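Local coordinates for protein glycoside hydrolase family 43 (Halothermothrix orenii, PDB 4QQS) that hydrolyses glycosidic bonds as a thermostable family-43 glycoside hydrolase with alpha-L-arabinofuranosidase activity, and probably takes part in xylan degradation, at residues 152-158 against 189-195; 120-126 against 141-147; 25-29 against 41-47. All coordinates share one frame; numbering follows the deposited sequence.

Contact 1. Residues 152-158 against 189-195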
# COMPACT_ATOMS: atom_id res chain seq x y z
N GLY A 152 26.21 -5.64 -3.59
CA GLY A 152 26.37 -4.47 -4.42
C GLY A 152 25.10 -3.79 -4.89
O GLY A 152 25.20 -2.72 -5.48
N ILE A 153 23.94 -4.39 -4.63
CA ILE A 153 22.67 -3.87 -5.10
C ILE A 153 21.96 -3.15 -3.96
O ILE A 153 21.83 -3.71 -2.87
CB ILE A 153 21.76 -5.03 -5.59
CG1 ILE A 153 22.49 -5.90 -6.62
CG2 ILE A 153 20.46 -4.50 -6.16
CD1 ILE A 153 23.03 -5.14 -7.81
N HIS A 154 21.48 -1.93 -4.20
CA HIS A 154 20.59 -1.26 -3.26
C HIS A 154 19.22 -1.87 -3.48
O HIS A 154 18.64 -1.71 -4.55
CB HIS A 154 20.51 0.24 -3.53
CG HIS A 154 21.65 1.03 -2.95
ND1 HIS A 154 22.86 1.15 -3.58
CD2 HIS A 154 21.75 1.75 -1.81
CE1 HIS A 154 23.67 1.92 -2.86
NE2 HIS A 154 23.02 2.29 -1.78
N ILE A 155 18.69 -2.58 -2.48
CA ILE A 155 17.56 -3.46 -2.70
C ILE A 155 16.51 -3.31 -1.61
O ILE A 155 16.83 -3.38 -0.42
CB ILE A 155 18.05 -4.93 -2.85
CG1 ILE A 155 16.91 -5.87 -3.25
CG2 ILE A 155 18.78 -5.42 -1.62
CD1 ILE A 155 17.41 -7.20 -3.81
N SER A 156 15.27 -3.09 -2.03
CA SER A 156 14.14 -3.11 -1.12
C SER A 156 13.56 -4.51 -1.04
O SER A 156 13.20 -5.10 -2.06
CB SER A 156 13.06 -2.11 -1.55
OG SER A 156 13.48 -0.78 -1.30
N GLN A 157 13.53 -5.05 0.18
CA GLN A 157 13.01 -6.39 0.47
C GLN A 157 11.77 -6.28 1.35
O GLN A 157 11.70 -5.39 2.20
CB GLN A 157 14.05 -7.19 1.26
CG GLN A 157 15.42 -7.32 0.63
CD GLN A 157 16.36 -8.00 1.60
OE1 GLN A 157 16.59 -7.48 2.69
NE2 GLN A 157 16.85 -9.18 1.25
N ILE A 158 10.83 -7.20 1.18
CA ILE A 158 9.66 -7.28 2.05
C ILE A 158 9.85 -8.38 3.08
O ILE A 158 10.11 -9.52 2.72
CB ILE A 158 8.38 -7.49 1.24
CG1 ILE A 158 8.11 -6.28 0.35
CG2 ILE A 158 7.18 -7.76 2.16
CD1 ILE A 158 7.09 -6.52 -0.76
N ASP A 189 19.50 -4.22 -12.57
CA ASP A 189 19.67 -2.81 -12.21
C ASP A 189 20.46 -2.65 -10.89
O ASP A 189 20.45 -3.53 -10.02
CB ASP A 189 18.30 -2.12 -12.02
CG ASP A 189 17.46 -2.07 -13.29
OD1 ASP A 189 18.04 -2.06 -14.38
OD2 ASP A 189 16.20 -2.02 -13.18
N ALA A 190 21.08 -1.49 -10.72
CA ALA A 190 21.83 -1.20 -9.50
C ALA A 190 20.95 -0.96 -8.26
O ALA A 190 21.41 -1.12 -7.13
CB ALA A 190 22.72 0.03 -9.73
N TRP A 191 19.72 -0.53 -8.53
CA TRP A 191 18.69 -0.32 -7.52
C TRP A 191 17.52 -1.21 -7.91
O TRP A 191 17.12 -1.22 -9.08
CB TRP A 191 18.26 1.16 -7.51
CG TRP A 191 19.30 2.07 -6.95
CD1 TRP A 191 20.47 2.44 -7.54
CD2 TRP A 191 19.28 2.70 -5.66
NE1 TRP A 191 21.18 3.26 -6.70
CE2 TRP A 191 20.48 3.43 -5.53
CE3 TRP A 191 18.37 2.71 -4.60
CZ2 TRP A 191 20.79 4.16 -4.38
CZ3 TRP A 191 18.68 3.44 -3.47
CH2 TRP A 191 19.88 4.14 -3.37
N GLN A 192 16.97 -1.93 -6.94
CA GLN A 192 15.90 -2.90 -7.20
C GLN A 192 14.88 -2.85 -6.08
O GLN A 192 15.24 -2.69 -4.91
CB GLN A 192 16.46 -4.31 -7.30
CG GLN A 192 17.52 -4.47 -8.39
CD GLN A 192 18.05 -5.86 -8.50
OE1 GLN A 192 17.43 -6.82 -8.04
NE2 GLN A 192 19.19 -6.00 -9.17
N TRP A 193 13.61 -2.99 -6.43
CA TRP A 193 12.53 -2.86 -5.46
C TRP A 193 11.50 -3.97 -5.49
O TRP A 193 10.99 -4.31 -6.56
CB TRP A 193 11.73 -1.57 -5.71
CG TRP A 193 12.48 -0.30 -5.61
CD1 TRP A 193 12.55 0.53 -4.55
CD2 TRP A 193 13.25 0.32 -6.67
NE1 TRP A 193 13.30 1.64 -4.88
CE2 TRP A 193 13.75 1.53 -6.17
CE3 TRP A 193 13.54 -0.04 -7.99
CZ2 TRP A 193 14.55 2.37 -6.94
CZ3 TRP A 193 14.31 0.80 -8.76
CH2 TRP A 193 14.82 1.98 -8.23
N ASN A 194 11.16 -4.47 -4.30
CA ASN A 194 9.84 -5.03 -4.04
C ASN A 194 9.29 -4.21 -2.88
O ASN A 194 9.91 -4.15 -1.80
CB ASN A 194 9.87 -6.50 -3.61
CG ASN A 194 10.09 -7.53 -4.73
OD1 ASN A 194 10.17 -8.71 -4.43
ND2 ASN A 194 10.17 -7.11 -5.99
N GLU A 195 8.15 -3.56 -3.09
CA GLU A 195 7.61 -2.68 -2.06
C GLU A 195 6.09 -2.68 -2.12
O GLU A 195 5.48 -3.40 -2.90
CB GLU A 195 8.22 -1.28 -2.15
CG GLU A 195 7.88 -0.54 -3.42
CD GLU A 195 8.57 0.82 -3.58
OE1 GLU A 195 9.37 1.22 -2.71
OE2 GLU A 195 8.29 1.50 -4.59
O HOH W 1 23.92 -0.41 -6.19
O HOH W 2 11.29 0.57 -0.93

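Contact 2. Residues 120-126 against 141-147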
# COMPACT_ATOMS: atom_id res chain seq x y z
N ARG A 120 15.75 -0.17 14.26
CA ARG A 120 16.91 -1.04 14.10
C ARG A 120 18.07 -0.30 13.42
O ARG A 120 18.96 -0.93 12.85
CB ARG A 120 16.53 -2.29 13.32
CG ARG A 120 15.43 -3.08 13.98
CD ARG A 120 14.85 -4.13 13.06
NE ARG A 120 13.68 -4.73 13.68
CZ ARG A 120 12.76 -5.43 13.01
NH1 ARG A 120 12.90 -5.66 11.71
NH2 ARG A 120 11.70 -5.89 13.65
N GLY A 121 18.05 1.03 13.47
CA GLY A 121 19.14 1.81 12.90
C GLY A 121 19.20 1.77 11.38
O GLY A 121 20.24 2.02 10.80
N LEU A 122 18.07 1.44 10.75
CA LEU A 122 17.98 1.36 9.30
C LEU A 122 16.64 1.96 8.86
O LEU A 122 15.86 2.44 9.69
CB LEU A 122 18.12 -0.10 8.84
CG LEU A 122 19.49 -0.73 9.07
CD1 LEU A 122 19.44 -2.22 8.80
CD2 LEU A 122 20.53 -0.05 8.19
N SER A 123 16.39 1.95 7.56
CA SER A 123 15.18 2.54 7.01
C SER A 123 14.13 1.48 6.66
O SER A 123 14.41 0.51 5.95
CB SER A 123 15.51 3.38 5.78
OG SER A 123 16.10 4.62 6.18
N PHE A 124 12.91 1.72 7.15
CA PHE A 124 11.78 0.83 6.94
C PHE A 124 10.58 1.66 6.53
O PHE A 124 10.34 2.73 7.09
CB PHE A 124 11.45 0.05 8.22
CG PHE A 124 12.59 -0.77 8.71
CD1 PHE A 124 12.77 -2.05 8.23
CD2 PHE A 124 13.49 -0.26 9.63
CE1 PHE A 124 13.85 -2.81 8.66
CE2 PHE A 124 14.57 -1.03 10.06
CZ PHE A 124 14.74 -2.29 9.59
N ILE A 125 9.82 1.15 5.56
CA ILE A 125 8.65 1.83 5.03
C ILE A 125 7.57 0.82 4.64
O ILE A 125 7.77 -0.40 4.72
CB ILE A 125 8.99 2.70 3.78
CG1 ILE A 125 9.34 1.83 2.56
CG2 ILE A 125 10.11 3.70 4.08
CD1 ILE A 125 9.41 2.61 1.26
N ASP A 126 6.41 1.32 4.23
CA ASP A 126 5.39 0.51 3.58
C ASP A 126 4.82 -0.58 4.48
O ASP A 126 4.45 -1.66 4.01
CB ASP A 126 5.87 -0.09 2.26
CG ASP A 126 5.90 0.90 1.11
OD1 ASP A 126 5.48 2.06 1.29
OD2 ASP A 126 6.35 0.51 0.01
N TYR A 141 6.45 -5.40 5.79
CA TYR A 141 7.09 -4.11 5.69
C TYR A 141 8.34 -4.21 4.83
O TYR A 141 8.83 -5.30 4.56
CB TYR A 141 7.43 -3.56 7.08
CG TYR A 141 8.32 -4.47 7.91
CD1 TYR A 141 9.69 -4.35 7.88
CD2 TYR A 141 7.78 -5.46 8.72
CE1 TYR A 141 10.50 -5.18 8.64
CE2 TYR A 141 8.59 -6.30 9.48
CZ TYR A 141 9.94 -6.15 9.44
OH TYR A 141 10.79 -6.96 10.17
N VAL A 142 8.85 -3.06 4.43
CA VAL A 142 9.98 -2.99 3.52
C VAL A 142 11.23 -2.53 4.25
O VAL A 142 11.22 -1.50 4.94
CB VAL A 142 9.68 -2.02 2.36
CG1 VAL A 142 10.90 -1.80 1.50
CG2 VAL A 142 8.52 -2.56 1.52
N LYS A 143 12.30 -3.30 4.09
CA LYS A 143 13.65 -2.89 4.46
C LYS A 143 14.19 -2.16 3.24
O LYS A 143 14.47 -2.76 2.22
CB LYS A 143 14.48 -4.13 4.82
CG LYS A 143 15.84 -3.84 5.43
CD LYS A 143 16.58 -5.14 5.80
CE LYS A 143 17.80 -4.87 6.66
NZ LYS A 143 18.65 -6.04 6.87
N ASP A 144 14.20 -0.83 3.34
CA ASP A 144 14.32 0.04 2.18
C ASP A 144 15.72 0.08 1.57
O ASP A 144 16.73 0.13 2.27
CB ASP A 144 13.88 1.45 2.57
CG ASP A 144 13.82 2.40 1.39
OD1 ASP A 144 12.89 2.26 0.57
OD2 ASP A 144 14.70 3.28 1.31
N CYS A 145 15.75 0.09 0.24
CA CYS A 145 16.98 0.17 -0.55
C CYS A 145 17.94 1.29 -0.15
O CYS A 145 19.14 1.12 -0.34
CB CYS A 145 16.61 0.32 -2.03
SG CYS A 145 15.64 1.77 -2.41
N SER A 146 17.44 2.39 0.41
CA SER A 146 18.30 3.50 0.77
C SER A 146 19.44 3.06 1.68
O SER A 146 20.52 3.61 1.58
CB SER A 146 17.50 4.62 1.45
OG SER A 146 16.84 4.16 2.61
N GLU A 147 19.19 2.09 2.56
CA GLU A 147 20.19 1.64 3.51
C GLU A 147 20.36 0.13 3.51
O GLU A 147 20.89 -0.45 4.45
CB GLU A 147 19.84 2.11 4.93
CG GLU A 147 19.68 3.61 5.06
CD GLU A 147 19.64 4.05 6.50
OE1 GLU A 147 18.57 4.38 7.02
OE2 GLU A 147 20.71 4.09 7.13
O HOH W 3 17.00 0.07 5.14
O HOH W 4 16.78 6.59 4.25

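Contact 3. Residues 25-29 against 41-47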
# COMPACT_ATOMS: atom_id res chain seq x y z
N SER A 25 -20.22 1.38 5.33
CA SER A 25 -20.79 1.80 4.04
C SER A 25 -20.15 3.07 3.46
O SER A 25 -20.68 3.68 2.53
CB SER A 25 -22.31 1.97 4.12
OG SER A 25 -22.93 0.75 4.51
N ARG A 26 -19.00 3.44 4.00
CA ARG A 26 -18.23 4.56 3.48
C ARG A 26 -16.81 4.07 3.21
O ARG A 26 -16.33 3.13 3.84
CB ARG A 26 -18.21 5.71 4.48
CG ARG A 26 -19.56 6.17 4.98
CD ARG A 26 -20.42 6.72 3.88
NE ARG A 26 -19.78 7.81 3.16
CZ ARG A 26 -20.42 8.63 2.33
NH1 ARG A 26 -21.73 8.50 2.11
NH2 ARG A 26 -19.75 9.59 1.71
N TYR A 27 -16.17 4.73 2.26
CA TYR A 27 -14.79 4.46 1.91
C TYR A 27 -13.91 5.63 2.29
O TYR A 27 -14.26 6.78 2.05
CB TYR A 27 -14.67 4.21 0.41
CG TYR A 27 -15.45 3.01 -0.07
CD1 TYR A 27 -16.77 3.13 -0.46
CD2 TYR A 27 -14.86 1.76 -0.11
CE1 TYR A 27 -17.50 2.03 -0.89
CE2 TYR A 27 -15.56 0.65 -0.55
CZ TYR A 27 -16.89 0.79 -0.94
OH TYR A 27 -17.63 -0.28 -1.40
N TYR A 28 -12.75 5.29 2.84
CA TYR A 28 -11.77 6.27 3.28
C TYR A 28 -10.45 5.97 2.60
O TYR A 28 -9.92 4.87 2.73
CB TYR A 28 -11.61 6.23 4.81
CG TYR A 28 -12.93 6.48 5.48
CD1 TYR A 28 -13.36 7.77 5.72
CD2 TYR A 28 -13.77 5.43 5.84
CE1 TYR A 28 -14.58 8.02 6.31
CE2 TYR A 28 -15.00 5.67 6.42
CZ TYR A 28 -15.40 6.96 6.66
OH TYR A 28 -16.63 7.20 7.26
N LEU A 29 -9.97 6.94 1.83
CA LEU A 29 -8.72 6.85 1.12
C LEU A 29 -7.68 7.68 1.85
O LEU A 29 -7.90 8.86 2.11
CB LEU A 29 -8.91 7.40 -0.29
CG LEU A 29 -7.65 7.81 -1.08
CD1 LEU A 29 -6.96 6.57 -1.49
CD2 LEU A 29 -7.98 8.65 -2.28
N VAL A 41 -6.95 12.50 3.97
CA VAL A 41 -8.00 11.49 3.81
C VAL A 41 -9.09 12.05 2.91
O VAL A 41 -9.44 13.23 3.00
CB VAL A 41 -8.55 11.02 5.18
CG1 VAL A 41 -9.13 12.17 5.99
CG2 VAL A 41 -9.56 9.88 5.01
N TRP A 42 -9.60 11.19 2.03
CA TRP A 42 -10.73 11.48 1.17
C TRP A 42 -11.81 10.45 1.47
O TRP A 42 -11.52 9.30 1.82
CB TRP A 42 -10.35 11.38 -0.31
CG TRP A 42 -9.31 12.34 -0.82
CD1 TRP A 42 -9.54 13.43 -1.61
CD2 TRP A 42 -7.88 12.28 -0.63
NE1 TRP A 42 -8.36 14.05 -1.92
CE2 TRP A 42 -7.33 13.37 -1.34
CE3 TRP A 42 -7.02 11.41 0.04
CZ2 TRP A 42 -5.96 13.62 -1.38
CZ3 TRP A 42 -5.66 11.67 -0.01
CH2 TRP A 42 -5.15 12.76 -0.71
N GLU A 43 -13.07 10.85 1.29
CA GLU A 43 -14.20 9.98 1.55
C GLU A 43 -15.04 9.79 0.29
O GLU A 43 -15.18 10.71 -0.52
CB GLU A 43 -15.05 10.56 2.67
CG GLU A 43 -16.14 9.62 3.15
CD GLU A 43 -17.04 10.23 4.21
OE1 GLU A 43 -16.52 10.90 5.12
OE2 GLU A 43 -18.27 10.05 4.12
N SER A 44 -15.62 8.60 0.14
CA SER A 44 -16.52 8.29 -0.97
C SER A 44 -17.59 7.31 -0.52
O SER A 44 -17.34 6.44 0.30
CB SER A 44 -15.72 7.64 -2.09
OG SER A 44 -16.55 7.20 -3.16
N PRO A 45 -18.79 7.38 -1.13
CA PRO A 45 -19.80 6.36 -0.88
C PRO A 45 -19.72 5.21 -1.88
O PRO A 45 -20.40 4.19 -1.71
CB PRO A 45 -21.11 7.13 -1.07
CG PRO A 45 -20.78 8.10 -2.14
CD PRO A 45 -19.35 8.53 -1.86
N ASN A 46 -18.95 5.38 -2.95
CA ASN A 46 -19.08 4.48 -4.10
C ASN A 46 -17.78 4.13 -4.84
O ASN A 46 -17.83 3.43 -5.85
CB ASN A 46 -20.09 5.06 -5.10
CG ASN A 46 -19.69 6.43 -5.63
OD1 ASN A 46 -18.55 6.86 -5.42
ND2 ASN A 46 -20.61 7.11 -6.29
N LEU A 47 -16.65 4.61 -4.33
CA LEU A 47 -15.30 4.42 -4.90
C LEU A 47 -15.01 5.31 -6.11
O LEU A 47 -13.88 5.32 -6.61
CB LEU A 47 -14.99 2.96 -5.22
CG LEU A 47 -14.84 2.02 -4.03
CD1 LEU A 47 -14.87 0.57 -4.48
CD2 LEU A 47 -13.56 2.32 -3.27
O HOH W 5 -21.41 2.51 0.13
O HOH W 6 -17.40 9.80 7.54

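Contact 1. Residues 152-158 against 189-195
His-154 lies flat against Trp-191, an aromatic pair on two neighbouring parallel strands. Followed outward from the backbone, its CB sits over the six-membered ring of Trp-191, 3.5 Å from the centroid, as a CH-pi contact. CG comes next, above CZ2; chi1 of -81° sets it beside the backbone N and brings the imidazole over the indole, the planes only 8° apart in an offset stack. CD2 then reaches CH2 of Trp-191 at 3.4 Å, while ND1 meets, in the imidazole plane, a water that donates to the carbonyls of Gly-152 and Ala-190. Beneath this pair the backbones run in parallel register: Gln-192 N binds His-154 O at 2.9 Å and Ser-156 N binds Gln-192 O. CG2 of Ile-153 rests against the amide of Gln-192, whose NE2 is directed to Asp-189 O by a nearly straight bond (173°). Farther along, a second water joins Ser-156 OG to OE1 of Glu-195, the predicted proton donor, whose OE2 binds Tyr-220. Ser-156 OG also receives Cys-145 N. Strand 153-162 lies between strands 191-202 and 137-143, bonded to the latter through Gln-157 and Lys-143, and Ile-158 reaches over to Met-208 and Tyr-210 of strand 205-212.

Contact 2. Residues 120-126 against 141-147
Ile-125 and Val-142 form an antiparallel hydrogen-bonded pair, N to O in both directions, with the short strand axes 4.8 Å apart and inclined at 141°. Beside it, on the Phe-124 and Lys-143 face, CD1 of Phe-124 touches CD1 of Tyr-141 at 3.9 Å, the two rings pointing the same way with their planes oblique. Tyr-141 holds CG between its backbone N and carbonyl carbon (chi1 58°), which carries OH to the guanidinium edge of Arg-120; NH1 donates in its plane at 2.9 Å, nearly straight (172°), and Gln-161 OE1 serves both partners. A leucine here, lacking the hydroxyl and the ring, would probably leave Arg-120 NH1 without this acceptor and Phe-124 with a gap at its side. The pairing belongs to the hairpin of strands 124-131 and 137-143 in the five-bladed propeller. Next along the strand Asp-126, predicted to modulate the pKa of the predicted proton donor Glu-195, presses CB on CG2 of Val-142 while OD2 accepts from Gly-196 N. In the loop before the strand, Ser-123 OG donates to the anti lone pair of Glu-147 OE1 at 2.6 Å, and His-95 ND1 is a further partner of this oxygen. Nearby, Asp-144 OD2 accepts from Ser-146 N, an Asx turn, and also from Ser-146 OG.

Contact 3. Residues 25-29 against 41-47
Tyr-27 and Leu-47 make the close-packed part of this hairpin contact. Leu-47 comes over one face of the phenol ring with CG above its centre, 3.8 Å from the centroid, and presses CD2 on Tyr-27 CD2 at 3.5 Å. At the ring edge stand the carbonyl oxygens of Ser-44 and Pro-45, while the phenol OH leaves the hairpin to bind Val-261 O. On the same sheet face as Tyr-27, Leu-29 sets CD2 against CE3 of Trp-42 at 3.7 Å. Four backbone bonds join the strands, Tyr-27 pairing with Ser-44 and Leu-29 with Trp-42. Past the strand, Ser-44 OG accepts from Asn-46 N in an ST turn that brings the chain round to Leu-47, and the same hydroxyl bonds to Asp-49 O.

The polar part, around Glu-43 and Tyr-28, is buried but watered, and the contact loosens toward exposed Ser-25 and Pro-45. Arg-26, bent at chi2 and chi3, folds back so that NH2 forms a salt bridge with Glu-43 OE2 at 2.9 Å, the guanidinium and carboxylate planes 84° apart, and Pro-45 lays CB over one guanidinium face, 3.5 Å from NH1. Glu-43 OE1 receives a water shared with Tyr-28 OH and a second salt bridge from Lys-53 of the adjoining strand 51-58. Another water spans the carbonyls of Ser-25 and Pro-45 where the chain is exposed.

This pairing belongs to the four-stranded antiparallel sheet of strands 16-23 to 51-58, one blade of the propeller. With a cation bound at each oxygen, Glu-43 is likely to remain ionised, and its carboxylate links three consecutive strands by charge.

In the fold
From the N terminus, contact 3 closes first, joining strands 26-32 and 38-44 within the first four-stranded sheet. The chain then builds the sheet of strands 72-79 to 111-112 before contact 2 closes the hairpin of strands 124-131 and 137-143. Contact 1 follows, bridging a longer excursion to pair strand 153-162 with strand 191-202. The three loops lie in series, with none enclosing or crossing another. Contacts 1 and 2 touch within one mixed sheet, centres 11 Å apart, and bring Glu-195 beside Asp-126. Contact 3 lies on the opposite side of the chain's centre from the other two, its own centre about 33 Å from that of contact 1 and 30 Å from that of contact 2.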